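Local coordinates for pumilio domain-containing protein C56F2.08c (Schizosaccharomyces pombe, PDB 6NX5) that probably binds AU-rich regions of mRNA 3' untranslated regions, as a longer PUF protein of which this chain is the RNA recognition motif domain, at residues A22-Y27 with A42-E47. Numbering follows the deposited sequence.
Sequences ALFSAY and AIVSYE
Phe24 and Val44 face each other with their CA atoms 8.0 Å apart, where the last part of helix 17-24 and the type I turn from Phe24 to Tyr27 lie over strand 42-46. This is the helix-on-sheet packing of an RNA recognition motif, whose four-stranded antiparallel sheet carries both helices on one side. Val44 and Tyr46, two residues apart on the strand, both point toward the helix, while Ile43, on the other side of the sheet, packs against Ile43 of the second subunit. The CG2 methyl of Val44 sits over the centre of the Phe24 ring, 4.1 Å from its centroid and 7° off the normal, a CH-pi contact. The other branch of Val44, CG1, anti to the backbone N (chi1 179°), lies against CG and CD1 of the same ring. Leu6 and Val8 of strand 4-9 and Leu59 of helix 49-59 also touch Phe24, which is buried in the hydrophobic core. Tyr46 crosses Phe24 at about a right angle, its hydroxyl reaching the edge of the phenylalanine ring, with OH 3.5 Å from Phe24 CD1. That hydroxyl donates a hydrogen bond to the carbonyl of Phe24, Tyr46 OH to Phe24 O 2.6 Å, linking the strand to the turn. Phe24 O is thus gripped from opposite faces of its carbonyl plane, by Tyr46 OH and by Tyr27 N, which closes the turn at 3.2 Å.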
ATOM      1  N   ALA A  22      -7.498 -13.066   9.284  1.00 23.03           N
ATOM      2  CA  ALA A  22      -8.139 -14.366   9.148  1.00 25.43           C
ATOM      3  C   ALA A  22      -8.180 -14.818   7.694  1.00 24.61           C
ATOM      4  O   ALA A  22      -7.849 -15.968   7.382  1.00 26.79           O
ATOM      5  CB  ALA A  22      -9.552 -14.308   9.736  1.00 22.51           C
ATOM      6  N   LEU A  23      -8.546 -13.914   6.786  1.00 23.39           N
ATOM      7  CA  LEU A  23      -8.676 -14.281   5.382  1.00 22.43           C
ATOM      8  C   LEU A  23      -7.321 -14.563   4.746  1.00 21.56           C
ATOM      9  O   LEU A  23      -7.165 -15.540   4.005  1.00 22.23           O
ATOM     10  CB  LEU A  23      -9.398 -13.169   4.626  1.00 26.31           C
ATOM     11  CG  LEU A  23      -9.480 -13.269   3.105  1.00 30.69           C
ATOM     12  CD1 LEU A  23     -10.528 -14.290   2.698  1.00 32.69           C
ATOM     13  CD2 LEU A  23      -9.794 -11.904   2.518  1.00 33.19           C
ATOM     14  N   PHE A  24      -6.322 -13.730   5.023  1.00 17.91           N
ATOM     15  CA  PHE A  24      -5.064 -13.895   4.308  1.00 15.94           C
ATOM     16  C   PHE A  24      -4.154 -14.946   4.940  1.00 18.86           C
ATOM     17  O   PHE A  24      -3.233 -15.432   4.274  1.00 16.16           O
ATOM     18  CB  PHE A  24      -4.360 -12.537   4.192  1.00 14.95           C
ATOM     19  CG  PHE A  24      -4.900 -11.692   3.077  1.00 13.56           C
ATOM     20  CD1 PHE A  24      -4.276 -11.687   1.832  1.00 12.91           C
ATOM     21  CD2 PHE A  24      -6.047 -10.932   3.249  1.00 16.36           C
ATOM     22  CE1 PHE A  24      -4.763 -10.924   0.797  1.00 17.42           C
ATOM     23  CE2 PHE A  24      -6.566 -10.186   2.204  1.00 19.19           C
ATOM     24  CZ  PHE A  24      -5.915 -10.178   0.975  1.00 17.33           C
ATOM     25  N   SER A  25      -4.411 -15.349   6.186  1.00 21.15           N
ATOM     26  CA  SER A  25      -3.610 -16.410   6.787  1.00 17.77           C
ATOM     27  C   SER A  25      -3.840 -17.775   6.146  1.00 18.89           C
ATOM     28  O   SER A  25      -3.081 -18.703   6.436  1.00 18.38           O
ATOM     29  CB  SER A  25      -3.885 -16.502   8.289  1.00 32.07           C
ATOM     30  OG  SER A  25      -3.427 -15.346   8.961  1.00 37.62           O
ATOM     31  N   ALA A  26      -4.846 -17.924   5.283  1.00 17.04           N
ATOM     32  CA  ALA A  26      -5.006 -19.182   4.568  1.00 21.38           C
ATOM     33  C   ALA A  26      -3.826 -19.484   3.652  1.00 23.80           C
ATOM     34  O   ALA A  26      -3.611 -20.649   3.307  1.00 20.68           O
ATOM     35  CB  ALA A  26      -6.293 -19.173   3.748  1.00 24.05           C
ATOM     36  N   TYR A  27      -3.062 -18.473   3.238  1.00 18.26           N
ATOM     37  CA  TYR A  27      -2.050 -18.667   2.205  1.00 21.13           C
ATOM     38  C   TYR A  27      -0.620 -18.547   2.709  1.00 22.13           C
ATOM     39  O   TYR A  27       0.320 -18.767   1.937  1.00 19.83           O
ATOM     40  CB  TYR A  27      -2.299 -17.677   1.063  1.00 23.59           C
ATOM     41  CG  TYR A  27      -3.730 -17.757   0.618  1.00 21.06           C
ATOM     42  CD1 TYR A  27      -4.173 -18.823  -0.155  1.00 27.49           C
ATOM     43  CD2 TYR A  27      -4.659 -16.811   1.028  1.00 26.62           C
ATOM     44  CE1 TYR A  27      -5.501 -18.924  -0.539  1.00 24.37           C
ATOM     45  CE2 TYR A  27      -5.978 -16.901   0.645  1.00 28.79           C
ATOM     46  CZ  TYR A  27      -6.394 -17.954  -0.137  1.00 30.62           C
ATOM     47  OH  TYR A  27      -7.712 -18.039  -0.516  1.00 33.35           O
ATOM     48  N   ALA A  42      -6.722  -1.970   2.278  1.00 13.92           N
ATOM     49  CA  ALA A  42      -5.730  -2.381   3.262  1.00 13.31           C
ATOM     50  C   ALA A  42      -4.461  -2.825   2.545  1.00 13.15           C
ATOM     51  O   ALA A  42      -4.434  -3.005   1.324  1.00 12.06           O
ATOM     52  CB  ALA A  42      -6.261  -3.506   4.163  1.00 13.90           C
ATOM     53  N   ILE A  43      -3.394  -2.964   3.330  1.00 11.62           N
ATOM     54  CA  ILE A  43      -2.108  -3.467   2.859  1.00 10.66           C
ATOM     55  C   ILE A  43      -1.754  -4.673   3.703  1.00 10.70           C
ATOM     56  O   ILE A  43      -1.852  -4.625   4.938  1.00 11.45           O
ATOM     57  CB  ILE A  43      -0.992  -2.411   2.953  1.00  9.89           C
ATOM     58  CG1 ILE A  43      -1.319  -1.239   2.039  1.00  9.95           C
ATOM     59  CG2 ILE A  43       0.347  -3.046   2.562  1.00  9.98           C
ATOM     60  CD1 ILE A  43      -0.478  -0.019   2.323  1.00 14.62           C
ATOM     61  N   VAL A  44      -1.356  -5.760   3.039  1.00 10.34           N
ATOM     62  CA  VAL A  44      -1.043  -7.022   3.694  1.00 10.81           C
ATOM     63  C   VAL A  44       0.353  -7.425   3.262  1.00 11.34           C
ATOM     64  O   VAL A  44       0.660  -7.402   2.063  1.00 12.59           O
ATOM     65  CB  VAL A  44      -2.036  -8.134   3.318  1.00 14.42           C
ATOM     66  CG1 VAL A  44      -1.654  -9.431   4.012  1.00 16.24           C
ATOM     67  CG2 VAL A  44      -3.467  -7.730   3.633  1.00 14.79           C
ATOM     68  N   SER A  45       1.202  -7.788   4.219  1.00 10.95           N
ATOM     69  CA  SER A  45       2.566  -8.190   3.913  0.52 10.44           C
ATOM     70  C   SER A  45       2.801  -9.653   4.251  1.00 11.70           C
ATOM     71  O   SER A  45       2.304 -10.164   5.262  1.00 14.27           O
ATOM     72  CB  SER A  45       3.591  -7.323   4.656  0.52 11.49           C
ATOM     73  OG  SER A  45       3.589  -7.600   6.041  0.52 15.61           O
ATOM     74  N   TYR A  46       3.563 -10.313   3.381  1.00  9.37           N
ATOM     75  CA  TYR A  46       4.147 -11.627   3.602  1.00 10.12           C
ATOM     76  C   TYR A  46       5.652 -11.524   3.430  1.00 11.39           C
ATOM     77  O   TYR A  46       6.135 -10.843   2.514  1.00 11.47           O
ATOM     78  CB  TYR A  46       3.657 -12.657   2.597  1.00 12.33           C
ATOM     79  CG  TYR A  46       2.201 -13.003   2.611  1.00 10.59           C
ATOM     80  CD1 TYR A  46       1.330 -12.408   1.712  1.00 13.91           C
ATOM     81  CD2 TYR A  46       1.700 -14.002   3.453  1.00 11.78           C
ATOM     82  CE1 TYR A  46      -0.015 -12.755   1.672  1.00 14.25           C
ATOM     83  CE2 TYR A  46       0.342 -14.355   3.417  1.00 14.43           C
ATOM     84  CZ  TYR A  46      -0.500 -13.735   2.530  1.00 14.66           C
ATOM     85  OH  TYR A  46      -1.833 -14.073   2.486  1.00 16.44           O
ATOM     86  N   GLU A  47       6.407 -12.260   4.243  1.00 13.24           N
ATOM     87  CA  GLU A  47       7.843 -12.314   4.000  1.00 16.39           C
ATOM     88  C   GLU A  47       8.153 -13.045   2.695  1.00 12.23           C
ATOM     89  O   GLU A  47       9.046 -12.629   1.949  1.00 18.61           O
ATOM     90  CB  GLU A  47       8.566 -12.974   5.178  1.00 22.88           C
ATOM     91  CG  GLU A  47      10.076 -12.805   5.160  1.00 32.17           C
ATOM     92  CD  GLU A  47      10.537 -11.443   5.658  1.00 45.17           C
ATOM     93  OE1 GLU A  47      11.518 -11.393   6.431  1.00 44.09           O
ATOM     94  OE2 GLU A  47       9.922 -10.422   5.277  1.00 48.89           O
TER